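Local structure of D-glyceraldehyde dehydrogenase (NADP(+)) (Thermoplasma acidophilum, 5IZD) at residues Val94-Glu99 against Lys273-Gly278; Asn119-Glu124 against Ile132-Val137; Gly408-Leu413 against Glu432-Met437. The protein oxidises D-glyceraldehyde to (R)-glycerate with NADP(+) as the electron acceptor, in the non-phosphorylated Entner-Doudoroff pathway. One frame throughout, in Å; residues are numbered along the deposited sequence.

Contact 1: residues Val94-Glu99 against Lys273-Gly278; sequences VKEAKE and KYWNAG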
loop_
_atom_site.group_PDB
_atom_site.type_symbol
_atom_site.label_atom_id
_atom_site.label_comp_id
_atom_site.label_asym_id
_atom_site.label_seq_id
_atom_site.Cartn_x
_atom_site.Cartn_y
_atom_site.Cartn_z
ATOM N N VAL A 94 9.153 40.141 -0.668
ATOM C CA VAL A 94 7.904 39.916 -1.445
ATOM C C VAL A 94 7.851 38.525 -2.157
ATOM O O VAL A 94 6.837 37.814 -2.057
ATOM C CB VAL A 94 7.577 41.110 -2.413
ATOM C CG1 VAL A 94 8.642 41.303 -3.497
ATOM C CG2 VAL A 94 6.159 40.997 -3.000
ATOM N N LYS A 95 8.935 38.115 -2.816
ATOM C CA LYS A 95 8.932 36.813 -3.491
ATOM C C LYS A 95 8.791 35.647 -2.497
ATOM O O LYS A 95 8.183 34.619 -2.825
ATOM C CB LYS A 95 10.192 36.665 -4.374
ATOM C CG LYS A 95 10.231 37.557 -5.622
ATOM C CD LYS A 95 11.401 37.238 -6.561
ATOM N N GLU A 96 9.379 35.782 -1.302
ATOM C CA GLU A 96 9.184 34.801 -0.228
ATOM C C GLU A 96 7.761 34.777 0.298
ATOM O O GLU A 96 7.200 33.709 0.591
ATOM C CB GLU A 96 10.159 35.004 0.922
ATOM C CG GLU A 96 11.557 34.436 0.653
ATOM C CD GLU A 96 12.523 34.617 1.840
ATOM O OE1 GLU A 96 12.099 34.387 2.997
ATOM O OE2 GLU A 96 13.713 35.000 1.634
ATOM N N ALA A 97 7.164 35.948 0.410
ATOM C CA ALA A 97 5.769 36.047 0.850
ATOM C C ALA A 97 4.861 35.408 -0.209
ATOM O O ALA A 97 3.990 34.621 0.137
ATOM C CB ALA A 97 5.350 37.514 1.117
ATOM N N LYS A 98 5.070 35.708 -1.480
ATOM C CA LYS A 98 4.239 35.110 -2.547
ATOM C C LYS A 98 4.430 33.569 -2.652
ATOM O O LYS A 98 3.475 32.845 -2.793
ATOM C CB LYS A 98 4.497 35.796 -3.892
ATOM C CG LYS A 98 4.011 37.222 -3.898
ATOM C CD LYS A 98 4.248 37.940 -5.211
ATOM C CE LYS A 98 3.548 39.283 -5.145
ATOM N NZ LYS A 98 3.712 39.991 -6.425
ATOM N N GLU A 99 5.675 33.115 -2.517
ATOM C CA GLU A 99 5.989 31.698 -2.526
ATOM C C GLU A 99 5.303 30.961 -1.357
ATOM O O GLU A 99 4.720 29.908 -1.556
ATOM C CB GLU A 99 7.519 31.496 -2.571
ATOM C CG GLU A 99 8.030 30.218 -2.010
ATOM C CD GLU A 99 9.521 30.040 -2.252
ATOM O OE1 GLU A 99 9.897 28.873 -2.525
ATOM O OE2 GLU A 99 10.289 31.019 -2.128
ATOM N N LYS A 273 21.107 29.009 2.834
ATOM C CA LYS A 273 21.495 29.825 3.948
ATOM C C LYS A 273 20.585 31.038 4.165
ATOM O O LYS A 273 20.276 31.386 5.295
ATOM C CB LYS A 273 22.899 30.365 3.774
ATOM C CG LYS A 273 23.460 31.060 5.012
ATOM C CD LYS A 273 23.609 30.144 6.213
ATOM C CE LYS A 273 22.471 30.234 7.190
ATOM N NZ LYS A 273 22.623 29.277 8.303
ATOM N N TYR A 274 20.232 31.735 3.098
ATOM C CA TYR A 274 19.652 33.070 3.247
ATOM C C TYR A 274 18.184 33.150 3.064
ATOM O O TYR A 274 17.605 34.164 3.433
ATOM C CB TYR A 274 20.372 34.124 2.363
ATOM C CG TYR A 274 21.828 34.135 2.614
ATOM C CD1 TYR A 274 22.320 34.313 3.912
ATOM C CD2 TYR A 274 22.741 33.939 1.582
ATOM C CE1 TYR A 274 23.684 34.323 4.166
ATOM C CE2 TYR A 274 24.089 33.961 1.817
ATOM C CZ TYR A 274 24.579 34.128 3.097
ATOM O OH TYR A 274 25.961 34.123 3.354
ATOM N N TRP A 275 17.556 32.119 2.538
ATOM C CA TRP A 275 16.104 32.097 2.436
ATOM C C TRP A 275 15.550 32.223 3.826
ATOM O O TRP A 275 16.049 31.587 4.746
ATOM C CB TRP A 275 15.657 30.830 1.796
ATOM C CG TRP A 275 14.212 30.645 1.423
ATOM C CD1 TRP A 275 13.468 31.375 0.507
ATOM C CD2 TRP A 275 13.348 29.607 1.888
ATOM N NE1 TRP A 275 12.211 30.822 0.370
ATOM C CE2 TRP A 275 12.121 29.726 1.187
ATOM C CE3 TRP A 275 13.501 28.557 2.800
ATOM C CZ2 TRP A 275 11.063 28.842 1.381
ATOM C CZ3 TRP A 275 12.419 27.648 2.989
ATOM C CH2 TRP A 275 11.231 27.813 2.288
ATOM N N ASN A 276 14.645 33.194 3.980
ATOM C CA ASN A 276 14.046 33.525 5.274
ATOM C C ASN A 276 15.104 33.869 6.318
ATOM O O ASN A 276 14.940 33.590 7.503
ATOM C CB ASN A 276 13.155 32.366 5.779
ATOM C CG ASN A 276 12.048 32.860 6.708
ATOM O OD1 ASN A 276 11.663 34.026 6.649
ATOM N ND2 ASN A 276 11.576 31.995 7.603
ATOM N N ALA A 277 16.193 34.505 5.867
ATOM C CA ALA A 277 17.308 34.858 6.741
ATOM C C ALA A 277 17.899 33.662 7.575
ATOM O O ALA A 277 18.398 33.875 8.693
ATOM C CB ALA A 277 16.904 35.990 7.667
ATOM N N GLY A 278 17.758 32.438 7.040
ATOM C CA GLY A 278 18.276 31.234 7.648
ATOM C C GLY A 278 17.369 30.680 8.719
ATOM O O GLY A 278 17.754 29.731 9.431
#
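Glu96 and Glu99, one helical turn apart, meet Trp275 and Asn276 just beyond the end of helix 262-274. Both carboxylates come from the same helix, but they reach the indole differently. Glu96 OE1 lies over one face of the Trp275 ring, near its CD1 rim, while Glu96 CG comes 3.6 Å from Trp275 CD1 from outside the rim. The Glu96 carboxylate is turned 44° from the ring plane. The chain is extended beyond CG, which carries CD past the pyrrole side of the indole to the backbone. There Asn276 N gives a nearly straight hydrogen bond to Glu96 OE2, 3.1 Å long. This N-H stands above the carboxylate plane. Glu96 OE1 also lies 3.6 Å from Asn276 CB.

Glu99 stays at the indole edge. Trp275 NE1 donates to Glu99 OE2 at 3.2 Å, with an N-H...O angle of 150°. Trp275 CG is anti to its backbone N (chi1 -172°), and the NE1 edge of the indole comes up to the two glutamates. Glu99 thus bonds the indole at its edge, while Glu96 passes the face side and bonds the backbone beyond. An alanine at Glu96 would probably leave the N-H of Asn276 without this acceptor and open a gap beside the indole face.

Thr486 of the second subunit packs on Glu96, Glu99 and Trp275. Asn276 ND2 bonds to Gln279 O and weakly to Asn149 O. Asn149 is the transition-state stabiliser by similarity, consistent with a helix-to-loop junction in the second shell of the aldehyde dehydrogenase active site.

Contact 2: residues Asn119-Glu124 against Ile132-Val137; sequences NGEVVE and IFQYKV
Val123 and Ile132 face each other as an antiparallel hydrogen-bonded pair. Val123 N donates to Ile132 O at 2.9 Å, almost straight at 177°, and Ile132 N returns a bond to Val123 O. Glu121 and Gln134 form the next such pair, also bonded in both directions; Gln134 N to Glu121 O is short, at 2.6 Å. Val122 and Phe133 lie between them as a non-hydrogen-bonded pair. Two CA-H...O contacts add to the ladder, from Gly120 CA to Gln134 O and from Val122 CA to Ile132 O.

Apolar contacts fall on both faces. On one, Val122 and Phe133 lie side by side and point the same way, with Val122 CG1 3.9 Å from Phe133 CE1. On the other, Val123 CG2 sits 3.7 Å from Ile132 CB. Val123 chi1 of -40° sets CG1 beside the backbone N, which leaves CG2 between the backbone N and the carbonyl carbon, next to Ile132.

Polar groups make further contacts. The methyl Val123 CG1 lies beside an amide oxygen, Gln134 OE1, at 3.7 Å. Lys136 NZ makes a weak bond to Asn119 O at 3.5 Å. Asn119 ND2 bonds the carbonyl of the next residue, Gly120 O, at 2.9 Å, within its own segment. In the second subunit, Tyr462 bonds both Lys136 NZ and Glu121 OE2, and Lys461 forms a salt bridge with Glu121 OE2.

Strand 468-476 flanks the far edge of 132-137, and its Asn472 OD1 takes a bond from Gln134 NE2. Gly120 to Val122 pair with an antiparallel strand of the third subunit, where Phe133 also meets its counterpart. The arrangement is a beta hairpin of the aldehyde dehydrogenase oligomerisation region, its sheet running on across the tetramer interface.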
loop_
_atom_site.group_PDB
_atom_site.type_symbol
_atom_site.label_atom_id
_atom_site.label_comp_id
_atom_site.label_asym_id
_atom_site.label_seq_id
_atom_site.Cartn_x
_atom_site.Cartn_y
_atom_site.Cartn_z
ATOM N N ASN A 119 -7.570 4.203 2.564
ATOM C CA ASN A 119 -8.295 2.994 2.867
ATOM C C ASN A 119 -7.815 2.284 4.127
ATOM O O ASN A 119 -6.656 2.290 4.441
ATOM C CB ASN A 119 -8.155 2.017 1.653
ATOM C CG ASN A 119 -6.677 1.652 1.297
ATOM O OD1 ASN A 119 -6.010 2.317 0.444
ATOM N ND2 ASN A 119 -6.179 0.508 1.874
ATOM N N GLY A 120 -8.743 1.597 4.788
ATOM C CA GLY A 120 -8.427 0.564 5.762
ATOM C C GLY A 120 -8.101 -0.773 5.050
ATOM O O GLY A 120 -7.902 -0.813 3.802
ATOM N N GLU A 121 -8.079 -1.864 5.822
ATOM C CA GLU A 121 -7.642 -3.148 5.283
ATOM C C GLU A 121 -8.567 -4.260 5.806
ATOM O O GLU A 121 -9.229 -4.108 6.870
ATOM C CB GLU A 121 -6.142 -3.401 5.590
ATOM C CG GLU A 121 -5.283 -2.282 5.038
ATOM C CD GLU A 121 -3.805 -2.536 4.876
ATOM O OE1 GLU A 121 -3.246 -3.644 5.136
ATOM O OE2 GLU A 121 -3.161 -1.552 4.427
ATOM N N VAL A 122 -8.635 -5.330 5.025
ATOM C CA VAL A 122 -9.319 -6.572 5.431
ATOM C C VAL A 122 -8.259 -7.646 5.408
ATOM O O VAL A 122 -7.590 -7.858 4.368
ATOM C CB VAL A 122 -10.423 -6.984 4.472
ATOM C CG1 VAL A 122 -11.133 -8.241 5.009
ATOM C CG2 VAL A 122 -11.453 -5.905 4.304
ATOM N N VAL A 123 -8.071 -8.320 6.538
ATOM C CA VAL A 123 -7.112 -9.418 6.593
ATOM C C VAL A 123 -7.757 -10.725 6.997
ATOM O O VAL A 123 -8.752 -10.777 7.649
ATOM C CB VAL A 123 -5.798 -9.088 7.371
ATOM C CG1 VAL A 123 -5.353 -7.657 7.051
ATOM C CG2 VAL A 123 -5.908 -9.223 8.855
ATOM N N GLU A 124 -7.168 -11.796 6.500
ATOM C CA GLU A 124 -7.537 -13.170 6.887
ATOM C C GLU A 124 -7.608 -13.335 8.412
ATOM O O GLU A 124 -6.715 -12.884 9.095
ATOM C CB GLU A 124 -6.499 -14.159 6.328
ATOM C CG GLU A 124 -6.942 -14.846 5.077
ATOM C CD GLU A 124 -5.915 -15.903 4.639
ATOM O OE1 GLU A 124 -6.206 -17.134 4.666
ATOM O OE2 GLU A 124 -4.798 -15.467 4.260
ATOM N N ILE A 132 -10.545 -10.077 9.880
ATOM C CA ILE A 132 -10.119 -8.950 10.704
ATOM C C ILE A 132 -10.242 -7.663 9.860
ATOM O O ILE A 132 -9.573 -7.507 8.856
ATOM C CB ILE A 132 -8.707 -9.199 11.233
ATOM C CG1 ILE A 132 -8.691 -10.462 12.080
ATOM C CG2 ILE A 132 -8.224 -7.999 12.079
ATOM C CD1 ILE A 132 -7.289 -10.893 12.456
ATOM N N PHE A 133 -11.146 -6.780 10.248
ATOM C CA PHE A 133 -11.380 -5.544 9.519
ATOM C C PHE A 133 -10.537 -4.459 10.176
ATOM O O PHE A 133 -10.613 -4.217 11.401
ATOM C CB PHE A 133 -12.864 -5.205 9.503
ATOM C CG PHE A 133 -13.694 -6.234 8.830
ATOM C CD1 PHE A 133 -13.763 -6.289 7.452
ATOM C CD2 PHE A 133 -14.308 -7.258 9.559
ATOM C CE1 PHE A 133 -14.467 -7.311 6.813
ATOM C CE2 PHE A 133 -15.057 -8.235 8.929
ATOM C CZ PHE A 133 -15.132 -8.264 7.542
ATOM N N GLN A 134 -9.726 -3.775 9.386
ATOM C CA GLN A 134 -8.951 -2.663 9.954
ATOM C C GLN A 134 -9.427 -1.345 9.415
ATOM O O GLN A 134 -9.220 -1.065 8.279
ATOM C CB GLN A 134 -7.482 -2.916 9.694
ATOM C CG GLN A 134 -7.056 -4.211 10.362
ATOM C CD GLN A 134 -5.652 -4.596 10.090
ATOM O OE1 GLN A 134 -5.178 -4.528 8.957
ATOM N NE2 GLN A 134 -4.954 -5.017 11.125
ATOM N N TYR A 135 -10.072 -0.539 10.251
ATOM C CA TYR A 135 -10.625 0.747 9.826
ATOM C C TYR A 135 -9.637 1.853 10.173
ATOM O O TYR A 135 -8.907 1.729 11.136
ATOM C CB TYR A 135 -11.929 1.073 10.570
ATOM C CG TYR A 135 -13.149 0.338 10.128
ATOM C CD1 TYR A 135 -13.073 -0.885 9.496
ATOM C CD2 TYR A 135 -14.423 0.867 10.360
ATOM C CE1 TYR A 135 -14.204 -1.552 9.118
ATOM C CE2 TYR A 135 -15.562 0.177 9.966
ATOM C CZ TYR A 135 -15.436 -1.036 9.348
ATOM O OH TYR A 135 -16.489 -1.794 8.932
ATOM N N LYS A 136 -9.652 2.926 9.413
ATOM C CA LYS A 136 -8.848 4.096 9.702
ATOM C C LYS A 136 -9.836 5.189 10.081
ATOM O O LYS A 136 -10.737 5.485 9.290
ATOM C CB LYS A 136 -8.022 4.447 8.492
ATOM C CG LYS A 136 -6.704 3.721 8.529
ATOM C CD LYS A 136 -5.834 3.992 7.342
ATOM C CE LYS A 136 -4.718 2.983 7.407
ATOM N NZ LYS A 136 -3.808 3.128 6.259
ATOM N N VAL A 137 -9.717 5.706 11.315
ATOM C CA VAL A 137 -10.685 6.638 11.886
ATOM C C VAL A 137 -9.930 7.858 12.478
ATOM O O VAL A 137 -8.781 7.733 12.865
ATOM C CB VAL A 137 -11.530 5.998 12.993
ATOM C CG1 VAL A 137 -12.372 4.883 12.452
ATOM C CG2 VAL A 137 -10.684 5.491 14.142
#

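Contact 3: residues Gly408-Leu413 against Glu432-Met437; sequences GLASYL and ELYVNM
Ser411 OG donates to Glu432 O at 2.8 Å, a side-chain bond between neighbouring parallel strands. Its chi1 of 64° sets OG between the backbone N and the carbonyl carbon. OG also touches Leu433 CD1 at 3.3 Å.

Four backbone bonds link the two segments. Glu432 N bonds to Leu409 O, Tyr434 N to Ser411 O, Leu413 N to Tyr434 O and Asn436 N to Leu413 O.

Tyr412 and Tyr434 lie side by side and point the same way. Their planes are 20° apart, but the rings are slid past each other and barely overlap, with centroids 5.2 Å apart. Tyr412 CD2 meets Tyr434 CB at 3.5 Å. Tyr434 OH donates to Glu432 OE2 at 2.9 Å, from above the carboxylate plane, which would restrain the ring. Glu432 OE1 bonds to His447 ND1, and Tyr412 OH to Ile282 O. On the other face Leu413 CB rests 3.9 Å from Leu433 CD1.

The two strands belong to a beta-alpha-beta unit. Its helix 418-427 covers the face of Leu413, Leu433 and Val435, while Tyr412 on the other face touches helix 262-274. Strand 252-256 lies beside 410-414, and beyond 432-435 the sheet continues as a parallel ladder with a strand of the second subunit.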
loop_
_atom_site.group_PDB
_atom_site.type_symbol
_atom_site.label_atom_id
_atom_site.label_comp_id
_atom_site.label_asym_id
_atom_site.label_seq_id
_atom_site.Cartn_x
_atom_site.Cartn_y
_atom_site.Cartn_z
ATOM N N GLY A 408 19.052 15.761 12.706
ATOM C CA GLY A 408 18.816 14.811 11.634
ATOM C C GLY A 408 17.724 15.059 10.617
ATOM O O GLY A 408 17.066 14.091 10.088
ATOM N N LEU A 409 17.484 16.319 10.292
ATOM C CA LEU A 409 16.391 16.584 9.374
ATOM C C LEU A 409 16.909 16.689 7.928
ATOM O O LEU A 409 17.027 15.640 7.264
ATOM C CB LEU A 409 15.531 17.715 9.881
ATOM C CG LEU A 409 14.442 18.376 9.031
ATOM C CD1 LEU A 409 13.666 17.417 8.217
ATOM C CD2 LEU A 409 13.502 19.202 9.912
ATOM N N ALA A 410 17.303 17.871 7.458
ATOM C CA ALA A 410 17.723 18.020 6.052
ATOM C C ALA A 410 19.219 17.961 5.860
ATOM O O ALA A 410 19.985 18.074 6.819
ATOM C CB ALA A 410 17.212 19.333 5.508
ATOM N N SER A 411 19.612 17.787 4.603
ATOM C CA SER A 411 20.996 17.713 4.211
ATOM C C SER A 411 21.063 17.931 2.685
ATOM O O SER A 411 20.033 17.777 2.010
ATOM C CB SER A 411 21.601 16.337 4.622
ATOM O OG SER A 411 20.949 15.297 3.924
ATOM N N TYR A 412 22.242 18.334 2.191
ATOM C CA TYR A 412 22.463 18.747 0.800
ATOM C C TYR A 412 23.764 18.163 0.303
ATOM O O TYR A 412 24.763 18.177 1.027
ATOM C CB TYR A 412 22.504 20.286 0.630
ATOM C CG TYR A 412 21.240 20.971 1.119
ATOM C CD1 TYR A 412 21.106 21.311 2.434
ATOM C CD2 TYR A 412 20.201 21.278 0.250
ATOM C CE1 TYR A 412 19.952 21.946 2.912
ATOM C CE2 TYR A 412 19.003 21.888 0.723
ATOM C CZ TYR A 412 18.881 22.205 2.052
ATOM O OH TYR A 412 17.727 22.736 2.561
ATOM N N LEU A 413 23.767 17.696 -0.934
ATOM C CA LEU A 413 24.972 17.080 -1.519
ATOM C C LEU A 413 25.111 17.500 -2.979
ATOM O O LEU A 413 24.160 17.307 -3.725
ATOM C CB LEU A 413 24.813 15.553 -1.455
ATOM C CG LEU A 413 25.876 14.696 -2.163
ATOM C CD1 LEU A 413 27.253 14.912 -1.566
ATOM C CD2 LEU A 413 25.451 13.227 -2.095
ATOM N N GLU A 432 15.893 14.147 5.131
ATOM C CA GLU A 432 15.887 14.654 3.755
ATOM C C GLU A 432 17.296 14.886 3.227
ATOM O O GLU A 432 18.123 15.527 3.899
ATOM C CB GLU A 432 15.070 15.951 3.620
ATOM C CG GLU A 432 13.670 15.827 4.161
ATOM C CD GLU A 432 12.852 17.094 4.094
ATOM O OE1 GLU A 432 11.614 16.915 4.105
ATOM O OE2 GLU A 432 13.386 18.258 4.132
ATOM N N LEU A 433 17.590 14.303 2.045
ATOM C CA LEU A 433 18.832 14.567 1.348
ATOM C C LEU A 433 18.484 15.219 0.002
ATOM O O LEU A 433 17.821 14.610 -0.817
ATOM C CB LEU A 433 19.675 13.287 1.208
ATOM C CG LEU A 433 20.961 13.391 0.392
ATOM C CD1 LEU A 433 22.018 14.285 1.015
ATOM C CD2 LEU A 433 21.509 11.998 0.141
ATOM N N TYR A 434 18.934 16.442 -0.217
ATOM C CA TYR A 434 18.761 17.162 -1.460
ATOM C C TYR A 434 20.058 17.030 -2.281
ATOM O O TYR A 434 21.157 17.468 -1.890
ATOM C CB TYR A 434 18.400 18.657 -1.185
ATOM C CG TYR A 434 17.055 18.846 -0.505
ATOM C CD1 TYR A 434 15.867 18.903 -1.242
ATOM C CD2 TYR A 434 16.967 18.987 0.889
ATOM C CE1 TYR A 434 14.630 19.051 -0.621
ATOM C CE2 TYR A 434 15.739 19.147 1.522
ATOM C CZ TYR A 434 14.572 19.146 0.759
ATOM O OH TYR A 434 13.351 19.307 1.394
ATOM N N VAL A 435 19.923 16.420 -3.443
ATOM C CA VAL A 435 21.049 16.046 -4.278
ATOM C C VAL A 435 20.978 16.885 -5.522
ATOM O O VAL A 435 20.084 16.705 -6.331
ATOM C CB VAL A 435 20.959 14.553 -4.685
ATOM C CG1 VAL A 435 22.113 14.199 -5.613
ATOM C CG2 VAL A 435 20.944 13.652 -3.453
ATOM N N ASN A 436 21.950 17.788 -5.656
ATOM C CA ASN A 436 22.121 18.695 -6.796
ATOM C C ASN A 436 20.910 19.599 -7.017
ATOM O O ASN A 436 20.591 19.993 -8.142
ATOM C CB ASN A 436 22.523 17.931 -8.064
ATOM C CG ASN A 436 23.827 17.196 -7.892
ATOM O OD1 ASN A 436 24.833 17.704 -7.342
ATOM N ND2 ASN A 436 23.832 16.001 -8.364
ATOM N N MET A 437 20.272 19.971 -5.920
ATOM C CA MET A 437 19.110 20.840 -5.988
ATOM C C MET A 437 18.782 21.403 -4.612
ATOM O O MET A 437 19.171 20.839 -3.620
ATOM C CB MET A 437 17.893 20.085 -6.512
ATOM C CG MET A 437 17.381 18.943 -5.634
ATOM S SD MET A 437 15.872 18.151 -6.293
ATOM C CE MET A 437 14.614 19.248 -5.605
#

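Overall arrangement
Contacts 1 and 3 are neighbours, their centres about 19 Å apart and their nearest atoms about 7 Å. Helix 262-274 joins them: it leads into Trp275 of contact 1 and packs on Tyr412 of contact 3. Asn276 is about 4 Å, between side chains, from Asn149, the transition-state stabiliser by similarity. Leu409 is about 3 Å, likewise, from Glu247, the predicted proton acceptor. The bound NADP is about 11 Å from the side chain of Asn276 and about 13 Å from that of Leu409. Contact 2 lies across the chain's centre from contact 1, about 43 Å away, and about 36 Å from contact 3, centre to centre. All three touch the second subunit.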